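Local coordinates for protein probable alginate O-acetylase AlgJ (PDB 4O8V) that probably works with partner proteins in an inner-membrane complex to add acetyl groups to mannuronate residues of alginate, a polymer of protective biofilms, at residues A[56-61]-A[270-275]; A[100-105]-A[132-137]; A[211-216]-A[265-270]; A[248-253]-A[283-288]. One frame throughout, in Å; residues are numbered along the deposited sequence. Where two conformers were deposited one is given.

Contact 1 of 4, residues A[56-61]-A[270-275]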
loop_
_atom_site.group_PDB
_atom_site.type_symbol
_atom_site.label_atom_id
_atom_site.label_comp_id
_atom_site.label_asym_id
_atom_site.label_seq_id
_atom_site.Cartn_x
_atom_site.Cartn_y
_atom_site.Cartn_z
ATOM N N LEU A 56 3.471 -14.865 -2.648
ATOM C CA LEU A 56 3.460 -13.461 -2.254
ATOM C C LEU A 56 3.587 -12.551 -3.454
ATOM O O LEU A 56 4.483 -12.733 -4.278
ATOM C CB LEU A 56 4.595 -13.165 -1.292
ATOM C CG LEU A 56 4.771 -11.681 -0.928
ATOM C CD1 LEU A 56 3.501 -11.081 -0.283
ATOM C CD2 LEU A 56 5.997 -11.508 -0.036
ATOM N N VAL A 57 2.690 -11.581 -3.541
ATOM C CA VAL A 57 2.830 -10.503 -4.506
ATOM C C VAL A 57 2.910 -9.202 -3.700
ATOM O O VAL A 57 1.916 -8.729 -3.112
ATOM C CB VAL A 57 1.667 -10.447 -5.508
ATOM C CG1 VAL A 57 1.876 -9.276 -6.492
ATOM C CG2 VAL A 57 1.509 -11.750 -6.251
ATOM N N LEU A 58 4.117 -8.653 -3.630
ATOM C CA LEU A 58 4.366 -7.440 -2.866
ATOM C C LEU A 58 3.955 -6.256 -3.716
ATOM O O LEU A 58 4.341 -6.188 -4.878
ATOM C CB LEU A 58 5.844 -7.343 -2.469
ATOM C CG LEU A 58 6.268 -6.132 -1.634
ATOM C CD1 LEU A 58 5.558 -6.130 -0.264
ATOM C CD2 LEU A 58 7.790 -6.141 -1.452
ATOM N N ALA A 59 3.181 -5.339 -3.133
ATOM C CA ALA A 59 2.689 -4.168 -3.867
ATOM C C ALA A 59 3.301 -2.911 -3.252
ATOM O O ALA A 59 2.779 -2.352 -2.276
ATOM C CB ALA A 59 1.185 -4.107 -3.842
ATOM N N ILE A 60 4.442 -2.498 -3.801
ATOM C CA ILE A 60 5.163 -1.338 -3.254
ATOM C C ILE A 60 4.487 -0.064 -3.775
ATOM O O ILE A 60 4.544 0.214 -4.965
ATOM C CB ILE A 60 6.667 -1.346 -3.659
ATOM C CG1 ILE A 60 7.372 -2.611 -3.149
ATOM C CG2 ILE A 60 7.391 -0.082 -3.110
ATOM C CD1 ILE A 60 8.754 -2.802 -3.796
ATOM N N VAL A 61 3.826 0.691 -2.898
ATOM C CA VAL A 61 3.139 1.917 -3.340
ATOM C C VAL A 61 4.120 3.082 -3.369
ATOM O O VAL A 61 4.760 3.386 -2.378
ATOM C CB VAL A 61 1.964 2.280 -2.421
ATOM C CG1 VAL A 61 1.122 3.428 -3.048
ATOM C CG2 VAL A 61 1.089 1.046 -2.189
ATOM N N VAL A 270 -1.175 -14.057 -1.808
ATOM C CA VAL A 270 -1.325 -12.964 -0.855
ATOM C C VAL A 270 -0.792 -11.680 -1.490
ATOM O O VAL A 270 0.374 -11.608 -1.893
ATOM C CB VAL A 270 -0.585 -13.232 0.459
ATOM C CG1 VAL A 270 -0.662 -11.997 1.378
ATOM C CG2 VAL A 270 -1.145 -14.469 1.150
ATOM N N VAL A 271 -1.657 -10.683 -1.602
ATOM C CA VAL A 271 -1.227 -9.375 -2.074
ATOM C C VAL A 271 -0.874 -8.557 -0.839
ATOM O O VAL A 271 -1.707 -8.376 0.060
ATOM C CB VAL A 271 -2.322 -8.663 -2.896
ATOM C CG1 VAL A 271 -1.908 -7.208 -3.220
ATOM C CG2 VAL A 271 -2.626 -9.415 -4.153
ATOM N N TRP A 272 0.366 -8.077 -0.779
ATOM C CA TRP A 272 0.853 -7.335 0.383
ATOM C C TRP A 272 1.168 -5.896 -0.025
ATOM O O TRP A 272 2.177 -5.639 -0.686
ATOM C CB TRP A 272 2.107 -7.991 0.949
ATOM C CG TRP A 272 2.572 -7.410 2.245
ATOM C CD1 TRP A 272 1.943 -6.453 3.007
ATOM C CD2 TRP A 272 3.772 -7.763 2.958
ATOM N NE1 TRP A 272 2.676 -6.197 4.141
ATOM C CE2 TRP A 272 3.807 -6.977 4.132
ATOM C CE3 TRP A 272 4.815 -8.655 2.711
ATOM C CZ2 TRP A 272 4.852 -7.067 5.073
ATOM C CZ3 TRP A 272 5.855 -8.748 3.637
ATOM C CH2 TRP A 272 5.862 -7.952 4.805
ATOM N N GLU A 273 0.296 -4.981 0.374
ATOM C CA GLU A 273 0.443 -3.563 0.049
ATOM C C GLU A 273 1.340 -2.882 1.095
ATOM O O GLU A 273 1.088 -2.939 2.306
ATOM C CB GLU A 273 -0.939 -2.913 -0.055
ATOM C CG GLU A 273 -0.913 -1.397 -0.029
ATOM C CD GLU A 273 -1.246 -0.831 1.348
ATOM O OE1 GLU A 273 -2.268 -1.254 1.953
ATOM O OE2 GLU A 273 -0.506 0.061 1.819
ATOM N N PHE A 274 2.419 -2.273 0.607
ATOM C CA PHE A 274 3.534 -1.811 1.432
ATOM C C PHE A 274 4.039 -0.488 0.842
ATOM O O PHE A 274 4.849 -0.486 -0.085
ATOM C CB PHE A 274 4.652 -2.883 1.457
ATOM C CG PHE A 274 5.649 -2.732 2.588
ATOM C CD1 PHE A 274 6.302 -1.525 2.817
ATOM C CD2 PHE A 274 5.934 -3.818 3.437
ATOM C CE1 PHE A 274 7.239 -1.405 3.860
ATOM C CE2 PHE A 274 6.851 -3.698 4.491
ATOM C CZ PHE A 274 7.499 -2.485 4.708
ATOM N N PRO A 275 3.544 0.645 1.352
ATOM C CA PRO A 275 3.972 1.929 0.790
ATOM C C PRO A 275 5.476 2.183 1.035
ATOM O O PRO A 275 5.993 1.813 2.092
ATOM C CB PRO A 275 3.104 2.957 1.545
ATOM C CG PRO A 275 1.891 2.148 2.020
ATOM C CD PRO A 275 2.517 0.803 2.394
#
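Val57 and Trp272 belong to the tightly paired part of these two parallel strands. Val57 N donates to Val270 O at 2.8 Å, almost straight at the hydrogen (176°), and Val57 O accepts Trp272 N. Ala59 repeats the pattern: its N meets Trp272 O at 2.7 Å and its O receives Phe274 N. Side chains mesh closely on the face bearing Leu56, Leu58, Trp272 and Phe274. Leu56 CD1 lies near the ring plane at the indole edge and touches Trp272 CB at 3.6 Å. Leu58 holds CG anti to its backbone N (chi1 -179°), and its CD1 branch lies 3.8 Å from Phe274 CB and 4.0 Å from Trp272 CE3. The two strands are neighbours at one margin of the four-stranded parallel sheet of the SGNH hydrolase-like fold, and helices 31-51, 84-94 and 250-257 cover this face. Trp272 NE1 donates to Pro249 O; an alanine in place of Trp272 would probably leave that carbonyl without its mate and open a gap beside Leu58 CD1. The other face is more sparsely joined, with Val61 CG2 3.8 Å from Glu273 CG. The Glu273 carboxylate is hydrogen-bonded to Thr217 OG1 and Ser220 OG, and the Glu273 side chain is about 7 Å from that of Ser218, the probable nucleophile. The pairing slackens at Val61, whose N reaches Phe274 O at 3.2 Å, bent to 149°, from above the carbonyl plane.

Contact 2 of 4, residues A[100-105]-A[132-137]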
loop_
_atom_site.group_PDB
_atom_site.type_symbol
_atom_site.label_atom_id
_atom_site.label_comp_id
_atom_site.label_asym_id
_atom_site.label_seq_id
_atom_site.Cartn_x
_atom_site.Cartn_y
_atom_site.Cartn_z
ATOM N N PRO A 100 5.677 -6.328 -8.576
ATOM C CA PRO A 100 5.373 -5.641 -9.838
ATOM C C PRO A 100 5.507 -4.127 -9.716
ATOM O O PRO A 100 5.239 -3.540 -8.669
ATOM C CB PRO A 100 3.919 -6.042 -10.113
ATOM C CG PRO A 100 3.752 -7.362 -9.368
ATOM C CD PRO A 100 4.562 -7.177 -8.116
ATOM N N ASP A 101 5.924 -3.494 -10.805
ATOM C CA ASP A 101 6.103 -2.049 -10.781
ATOM C C ASP A 101 4.773 -1.308 -10.839
ATOM O O ASP A 101 4.020 -1.451 -11.798
ATOM C CB ASP A 101 6.991 -1.613 -11.939
ATOM C CG ASP A 101 7.240 -0.113 -11.929
ATOM O OD1 ASP A 101 8.098 0.352 -11.155
ATOM O OD2 ASP A 101 6.551 0.595 -12.672
ATOM N N LEU A 102 4.476 -0.526 -9.808
ATOM C CA LEU A 102 3.232 0.249 -9.775
ATOM C C LEU A 102 3.454 1.711 -10.176
ATOM O O LEU A 102 2.516 2.416 -10.577
ATOM C CB LEU A 102 2.599 0.201 -8.393
ATOM C CG LEU A 102 2.228 -1.187 -7.867
ATOM C CD1 LEU A 102 1.585 -1.006 -6.501
ATOM C CD2 LEU A 102 1.278 -1.894 -8.832
HETATM N N MSE A 103 4.690 2.177 -10.048
HETATM C CA MSE A 103 4.997 3.569 -10.372
HETATM C C MSE A 103 4.743 3.906 -11.855
HETATM O O MSE A 103 4.079 4.898 -12.153
HETATM C CB MSE A 103 6.447 3.875 -10.006
HETATM C CG MSE A 103 7.031 5.076 -10.690
HETATM SE SE MSE A 103 6.781 6.572 -9.506
ATOM N N ALA A 104 5.255 3.096 -12.786
ATOM C CA ALA A 104 5.070 3.422 -14.208
ATOM C C ALA A 104 3.577 3.499 -14.602
ATOM O O ALA A 104 3.163 4.487 -15.213
ATOM C CB ALA A 104 5.815 2.431 -15.097
ATOM N N PRO A 105 2.755 2.492 -14.233
ATOM C CA PRO A 105 1.357 2.706 -14.622
ATOM C C PRO A 105 0.664 3.858 -13.887
ATOM O O PRO A 105 -0.133 4.553 -14.532
ATOM C CB PRO A 105 0.685 1.357 -14.307
ATOM C CG PRO A 105 1.615 0.647 -13.361
ATOM C CD PRO A 105 2.988 1.131 -13.712
ATOM N N ALA A 132 -4.391 -1.949 -8.946
ATOM C CA ALA A 132 -4.997 -3.289 -9.016
ATOM C C ALA A 132 -4.871 -3.909 -10.402
ATOM O O ALA A 132 -4.638 -5.119 -10.533
ATOM C CB ALA A 132 -6.466 -3.242 -8.606
ATOM N N GLN A 133 -5.032 -3.108 -11.449
ATOM C CA GLN A 133 -4.911 -3.664 -12.777
ATOM C C GLN A 133 -3.480 -4.112 -13.079
ATOM O O GLN A 133 -3.286 -5.149 -13.740
ATOM C CB GLN A 133 -5.401 -2.666 -13.846
ATOM C CG GLN A 133 -6.908 -2.709 -13.997
ATOM C CD GLN A 133 -7.480 -1.512 -14.723
ATOM O OE1 GLN A 133 -6.845 -0.460 -14.814
ATOM N NE2 GLN A 133 -8.698 -1.660 -15.225
ATOM N N ALA A 134 -2.496 -3.324 -12.655
ATOM C CA ALA A 134 -1.099 -3.696 -12.851
ATOM C C ALA A 134 -0.800 -4.997 -12.107
ATOM O O ALA A 134 -0.107 -5.868 -12.621
ATOM C CB ALA A 134 -0.153 -2.592 -12.362
ATOM N N LEU A 135 -1.295 -5.099 -10.881
ATOM C CA LEU A 135 -1.053 -6.301 -10.096
ATOM C C LEU A 135 -1.727 -7.518 -10.757
ATOM O O LEU A 135 -1.129 -8.594 -10.863
ATOM C CB LEU A 135 -1.527 -6.092 -8.644
ATOM C CG LEU A 135 -0.733 -5.084 -7.820
ATOM C CD1 LEU A 135 -1.492 -4.690 -6.535
ATOM C CD2 LEU A 135 0.638 -5.674 -7.475
ATOM N N ALA A 136 -2.951 -7.351 -11.253
ATOM C CA ALA A 136 -3.651 -8.447 -11.910
ATOM C C ALA A 136 -2.953 -8.910 -13.196
ATOM O O ALA A 136 -2.944 -10.102 -13.487
ATOM C CB ALA A 136 -5.092 -8.058 -12.214
ATOM N N GLU A 137 -2.385 -7.975 -13.959
ATOM C CA GLU A 137 -1.624 -8.339 -15.152
ATOM C C GLU A 137 -0.459 -9.241 -14.763
ATOM O O GLU A 137 -0.224 -10.285 -15.389
ATOM C CB GLU A 137 -1.099 -7.104 -15.892
ATOM C CG GLU A 137 -0.455 -7.446 -17.235
ATOM C CD GLU A 137 0.222 -6.259 -17.918
ATOM O OE1 GLU A 137 -0.072 -5.098 -17.567
ATOM O OE2 GLU A 137 1.064 -6.501 -18.812
#
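Leu102 and Leu135 meet at about a right angle where the loop leading into helix 103-109, and Pro105 within that helix, pack on helix 125-141, one of the helices lying against the parallel sheet of this alpha/beta fold. Leu102 holds CG anti to its carbonyl carbon (chi1 -60°), and its CD2 touches two neighbours of the longer helix: Ala134 CB at 3.9 Å and Leu135 CG at the same distance. Pro100 also lies roughly perpendicular to Leu135, and its ring corner CG touches Leu135 CD2 at 4.0 Å. Ala134 points its methyl at the other segment, where Pro105 CG meets it at 3.8 Å; the small CB thus takes a proline ring and a leucine methyl together. The contact is wholly apolar. Beneath it lies strand 55-61, on which Val57 touches Pro100 and Leu135 while Ala59 touches Leu102 and Leu135, so both segments rest on the same strand. Asp101 points away from helix 125-141 and caps the turn of its own segment. Its OD1 is hydrogen-bonded to Tyr85 OH, and its OD2 makes the capping bond, accepting Ala104 N at 2.8 Å, on the syn side and 21° out of the carboxylate plane.

Contact 3 of 4, residues A[211-216]-A[265-270]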
loop_
_atom_site.group_PDB
_atom_site.type_symbol
_atom_site.label_atom_id
_atom_site.label_comp_id
_atom_site.label_asym_id
_atom_site.label_seq_id
_atom_site.Cartn_x
_atom_site.Cartn_y
_atom_site.Cartn_z
ATOM N N PRO A 211 -9.336 -17.668 -2.585
ATOM C CA PRO A 211 -8.021 -17.923 -3.181
ATOM C C PRO A 211 -7.011 -16.793 -3.029
ATOM O O PRO A 211 -5.818 -17.054 -3.187
ATOM C CB PRO A 211 -8.345 -18.145 -4.656
ATOM C CG PRO A 211 -9.631 -17.492 -4.871
ATOM C CD PRO A 211 -10.396 -17.580 -3.601
ATOM N N VAL A 212 -7.462 -15.579 -2.717
ATOM C CA VAL A 212 -6.541 -14.447 -2.561
ATOM C C VAL A 212 -6.761 -13.711 -1.236
ATOM O O VAL A 212 -7.904 -13.451 -0.856
ATOM C CB VAL A 212 -6.697 -13.423 -3.712
ATOM C CG1 VAL A 212 -5.737 -12.246 -3.537
ATOM C CG2 VAL A 212 -6.508 -14.087 -5.090
ATOM N N ALA A 213 -5.679 -13.371 -0.534
ATOM C CA ALA A 213 -5.799 -12.520 0.654
ATOM C C ALA A 213 -5.097 -11.189 0.404
ATOM O O ALA A 213 -4.066 -11.140 -0.256
ATOM C CB ALA A 213 -5.209 -13.203 1.911
ATOM N N LEU A 214 -5.678 -10.120 0.940
ATOM C CA LEU A 214 -5.091 -8.782 0.843
ATOM C C LEU A 214 -4.625 -8.387 2.241
ATOM O O LEU A 214 -5.394 -8.508 3.199
ATOM C CB LEU A 214 -6.111 -7.766 0.293
ATOM C CG LEU A 214 -5.724 -6.284 0.368
ATOM C CD1 LEU A 214 -4.483 -5.993 -0.464
ATOM C CD2 LEU A 214 -6.910 -5.429 -0.123
ATOM N N VAL A 215 -3.351 -7.987 2.354
ATOM C CA VAL A 215 -2.802 -7.466 3.596
ATOM C C VAL A 215 -2.144 -6.118 3.336
ATOM O O VAL A 215 -1.501 -5.926 2.307
ATOM C CB VAL A 215 -1.766 -8.448 4.212
ATOM C CG1 VAL A 215 -1.305 -7.934 5.590
ATOM C CG2 VAL A 215 -2.381 -9.802 4.336
ATOM N N GLY A 216 -2.340 -5.176 4.243
ATOM C CA GLY A 216 -1.743 -3.870 4.074
ATOM C C GLY A 216 -2.202 -2.842 5.088
ATOM O O GLY A 216 -2.566 -3.161 6.230
ATOM N N ALA A 265 -6.370 -22.349 6.094
ATOM C CA ALA A 265 -6.798 -22.215 4.707
ATOM C C ALA A 265 -5.918 -21.197 3.997
ATOM O O ALA A 265 -6.369 -20.104 3.655
ATOM N N ALA A 266 -4.655 -21.559 3.790
ATOM C CA ALA A 266 -3.724 -20.676 3.095
ATOM C C ALA A 266 -4.201 -20.422 1.668
ATOM O O ALA A 266 -4.547 -21.348 0.941
ATOM C CB ALA A 266 -2.314 -21.267 3.096
ATOM N N PRO A 267 -4.235 -19.148 1.267
ATOM C CA PRO A 267 -4.695 -18.756 -0.068
ATOM C C PRO A 267 -3.657 -19.085 -1.138
ATOM O O PRO A 267 -2.497 -19.323 -0.806
ATOM C CB PRO A 267 -4.892 -17.247 0.070
ATOM C CG PRO A 267 -3.916 -16.856 1.100
ATOM C CD PRO A 267 -3.864 -17.981 2.089
ATOM N N GLN A 268 -4.058 -19.124 -2.399
ATOM C CA GLN A 268 -3.078 -19.257 -3.478
ATOM C C GLN A 268 -2.145 -18.041 -3.563
ATOM O O GLN A 268 -0.948 -18.197 -3.818
ATOM C CB GLN A 268 -3.777 -19.468 -4.816
ATOM C CG GLN A 268 -4.563 -20.768 -4.839
ATOM C CD GLN A 268 -5.269 -20.998 -6.147
ATOM O OE1 GLN A 268 -4.921 -20.409 -7.158
ATOM N NE2 GLN A 268 -6.270 -21.868 -6.135
ATOM N N VAL A 269 -2.699 -16.846 -3.359
ATOM C CA VAL A 269 -1.961 -15.595 -3.509
ATOM C C VAL A 269 -2.235 -14.663 -2.340
ATOM O O VAL A 269 -3.386 -14.500 -1.923
ATOM C CB VAL A 269 -2.342 -14.875 -4.845
ATOM C CG1 VAL A 269 -1.744 -13.463 -4.925
ATOM C CG2 VAL A 269 -1.916 -15.697 -6.034
ATOM N N VAL A 270 -1.175 -14.057 -1.808
ATOM C CA VAL A 270 -1.325 -12.964 -0.855
ATOM C C VAL A 270 -0.792 -11.680 -1.490
ATOM O O VAL A 270 0.374 -11.608 -1.893
ATOM C CB VAL A 270 -0.585 -13.232 0.459
ATOM C CG1 VAL A 270 -0.662 -11.997 1.378
ATOM C CG2 VAL A 270 -1.145 -14.469 1.150
#
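Val215, its CG1 anti to the backbone N (chi1 -175°), has CG2 beside that N; this CG2 meets Val270 CG1, itself anti to its N (chi1 175°), at 4.1 Å. Val212 has the same first torsion, and its CG1 lies 3.6 Å from Val269 O. Backbone bonds set the spacing. Ala213 N donates to Val269 O at 2.9 Å, and the same oxygen receives a CA-H contact from Val212. Val269 also gives its N to Pro211 O at 3.1 Å, nearly along the C=O axis, and Pro211 O takes a weak, strongly bent bond from Gln268 N (117°) as well. That oxygen therefore gathers two successive amides just where the 265-270 segment becomes a strand. Beside it Pro267 sets its CB 3.4 Å from Pro211 O and its CG 4.0 Å from Ala213 CB. Met253 and Tyr256 of helix 250-257 pack on this apolar patch, Met253 on Val215 and Val270, Tyr256 on Ala213 and Pro267. Gln268 sends its carboxamide elsewhere, OE1 accepting from Asn146 N. Strands 212-215 and 269-275 are the two inner strands of the four-stranded parallel sheet, and the first leads directly toward Ser218, the probable nucleophile of this SGNH hydrolase-like domain.

Contact 4 of 4, residues A[248-253]-A[283-288]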
loop_
_atom_site.group_PDB
_atom_site.type_symbol
_atom_site.label_atom_id
_atom_site.label_comp_id
_atom_site.label_asym_id
_atom_site.label_seq_id
_atom_site.Cartn_x
_atom_site.Cartn_y
_atom_site.Cartn_z
ATOM N N GLY A 248 0.918 0.550 10.214
ATOM C CA GLY A 248 1.913 0.293 9.194
ATOM C C GLY A 248 1.622 -1.012 8.484
ATOM O O GLY A 248 0.630 -1.671 8.770
ATOM N N PRO A 249 2.477 -1.373 7.525
ATOM C CA PRO A 249 2.263 -2.516 6.631
ATOM C C PRO A 249 2.728 -3.859 7.201
ATOM O O PRO A 249 2.237 -4.905 6.740
ATOM C CB PRO A 249 3.097 -2.139 5.400
ATOM C CG PRO A 249 4.218 -1.321 5.967
ATOM C CD PRO A 249 3.578 -0.498 7.065
ATOM N N LEU A 250 3.624 -3.846 8.189
ATOM C CA LEU A 250 4.225 -5.103 8.683
ATOM C C LEU A 250 3.375 -5.793 9.760
ATOM O O LEU A 250 3.121 -7.005 9.675
ATOM C CB LEU A 250 5.645 -4.850 9.227
ATOM C CG LEU A 250 6.314 -6.121 9.785
ATOM C CD1 LEU A 250 6.505 -7.170 8.677
ATOM C CD2 LEU A 250 7.645 -5.774 10.436
ATOM N N LEU A 251 2.939 -5.036 10.770
ATOM C CA LEU A 251 2.166 -5.618 11.871
ATOM C C LEU A 251 0.902 -6.358 11.403
ATOM O O LEU A 251 0.611 -7.451 11.894
ATOM C CB LEU A 251 1.802 -4.542 12.909
ATOM C CG LEU A 251 2.725 -4.450 14.135
ATOM C CD1 LEU A 251 4.177 -4.381 13.718
ATOM C CD2 LEU A 251 2.375 -3.248 15.010
ATOM N N PRO A 252 0.136 -5.784 10.456
ATOM C CA PRO A 252 -0.983 -6.594 9.973
ATOM C C PRO A 252 -0.547 -7.872 9.260
ATOM O O PRO A 252 -1.296 -8.850 9.328
ATOM C CB PRO A 252 -1.706 -5.656 8.983
ATOM C CG PRO A 252 -1.349 -4.298 9.427
ATOM C CD PRO A 252 0.094 -4.420 9.901
HETATM N N MSE A 253 0.611 -7.881 8.601
HETATM C CA MSE A 253 1.076 -9.121 7.971
HETATM C C MSE A 253 1.474 -10.148 9.022
HETATM O O MSE A 253 1.139 -11.329 8.890
HETATM C CB MSE A 253 2.247 -8.877 7.023
HETATM C CG MSE A 253 2.844 -10.156 6.464
HETATM SE SE MSE A 253 1.552 -11.271 5.454
HETATM C CE MSE A 253 1.632 -10.207 3.864
ATOM N N ASN A 283 9.368 -0.618 13.274
ATOM C CA ASN A 283 8.138 -1.298 13.623
ATOM C C ASN A 283 8.221 -1.792 15.039
ATOM O O ASN A 283 9.259 -2.295 15.464
ATOM C CB ASN A 283 7.879 -2.448 12.672
ATOM C CG ASN A 283 7.446 -1.961 11.331
ATOM O OD1 ASN A 283 6.391 -1.356 11.222
ATOM N ND2 ASN A 283 8.264 -2.170 10.319
ATOM N N ASP A 284 7.137 -1.639 15.781
ATOM C CA ASP A 284 7.129 -2.090 17.161
ATOM C C ASP A 284 6.806 -3.587 17.193
ATOM O O ASP A 284 5.656 -3.988 16.988
ATOM C CB ASP A 284 6.124 -1.277 17.981
ATOM C CG ASP A 284 5.994 -1.766 19.410
ATOM O OD1 ASP A 284 6.856 -2.539 19.886
ATOM O OD2 ASP A 284 5.021 -1.355 20.073
ATOM N N LEU A 285 7.828 -4.403 17.442
ATOM C CA LEU A 285 7.660 -5.850 17.494
ATOM C C LEU A 285 7.576 -6.381 18.920
ATOM O O LEU A 285 7.681 -7.593 19.140
ATOM C CB LEU A 285 8.810 -6.546 16.768
ATOM C CG LEU A 285 9.010 -6.084 15.319
ATOM C CD1 LEU A 285 10.216 -6.796 14.732
ATOM C CD2 LEU A 285 7.783 -6.357 14.505
ATOM N N SER A 286 7.383 -5.479 19.881
ATOM C CA SER A 286 7.463 -5.842 21.298
ATOM C C SER A 286 6.431 -6.897 21.681
ATOM O O SER A 286 6.623 -7.614 22.660
ATOM C CB SER A 286 7.287 -4.612 22.187
ATOM O OG SER A 286 6.001 -4.044 22.007
ATOM N N SER A 287 5.342 -6.993 20.919
ATOM C CA SER A 287 4.278 -7.941 21.261
ATOM C C SER A 287 4.496 -9.327 20.657
ATOM O O SER A 287 3.732 -10.257 20.935
ATOM C CB SER A 287 2.913 -7.412 20.820
ATOM O OG SER A 287 2.787 -7.422 19.412
ATOM N N PHE A 288 5.535 -9.480 19.845
ATOM C CA PHE A 288 5.800 -10.788 19.253
ATOM C C PHE A 288 6.891 -11.569 19.971
ATOM O O PHE A 288 7.807 -10.998 20.555
ATOM C CB PHE A 288 6.158 -10.625 17.780
ATOM C CG PHE A 288 5.066 -9.994 16.976
ATOM C CD1 PHE A 288 4.012 -10.758 16.505
ATOM C CD2 PHE A 288 5.077 -8.628 16.710
ATOM C CE1 PHE A 288 2.992 -10.172 15.768
ATOM C CE2 PHE A 288 4.055 -8.041 15.979
ATOM C CZ PHE A 288 3.017 -8.822 15.507
HETATM O O HOH W 1 3.819 -2.237 10.566
#
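Leu250 lies obliquely across the carboxamide of Asn283, its CD2 3.7 Å from ND2 of that residue. Its neighbour Leu251 reaches deeper into the 283-288 loop: CD1 touches Asp284 O at 3.6 Å and Leu285 CD2 at 4.2 Å, while CG sits at the edge of the Phe288 ring, 4.3 Å from CE2. Leu285 CD2 also touches Leu250 CD2 and so meets both helix leucines. A single water joins the polar parts, donating to Asn283 OD1 at 2.8 Å and accepting from Leu251 N at 2.9 Å, near the start of helix 250-257. Farther out, Asn283 ND2 is hydrogen-bonded to Asn38 OD1 of helix 31-51, which, with the water on OD1, probably fixes the rotation of the amide. An alanine in place of Asn283 would probably cost the water its acceptor and Asn38 OD1 the ND2 donor, and bare part of Leu250. The loop is shaped by an Asx turn, in which Asp284 OD1 accepts both Ser286 N and Ser286 OG, and then by a type I turn closed by Phe288 N on Leu285 O. Leu41 of helix 31-51 packs on Leu250 and Leu285, and Ile293 of helix 290-297 on Leu285 and Phe288. The chemistry is that of a mainly apolar surface contact in which one water satisfies both Leu251 N and Asn283 OD1, two polar groups that do not meet.

Overall arrangement
Contacts 1 and 3 are buried and share strand 269-275, which pairs with 55-61 on one side and 212-215 on the other; both are held mainly by regular backbone bonds. Contacts 2 and 4 lie on opposite sides of the chain's centre, their centres about 26 Å apart, and rely on side chains. Contact 2, partly buried and apolar, rests on strand 55-61 of contact 1. Contact 4, at the surface, adds a water bridge to its leucine packing; it meets the sheet from the face opposite contact 2 and touches contact 3 as well as contact 1.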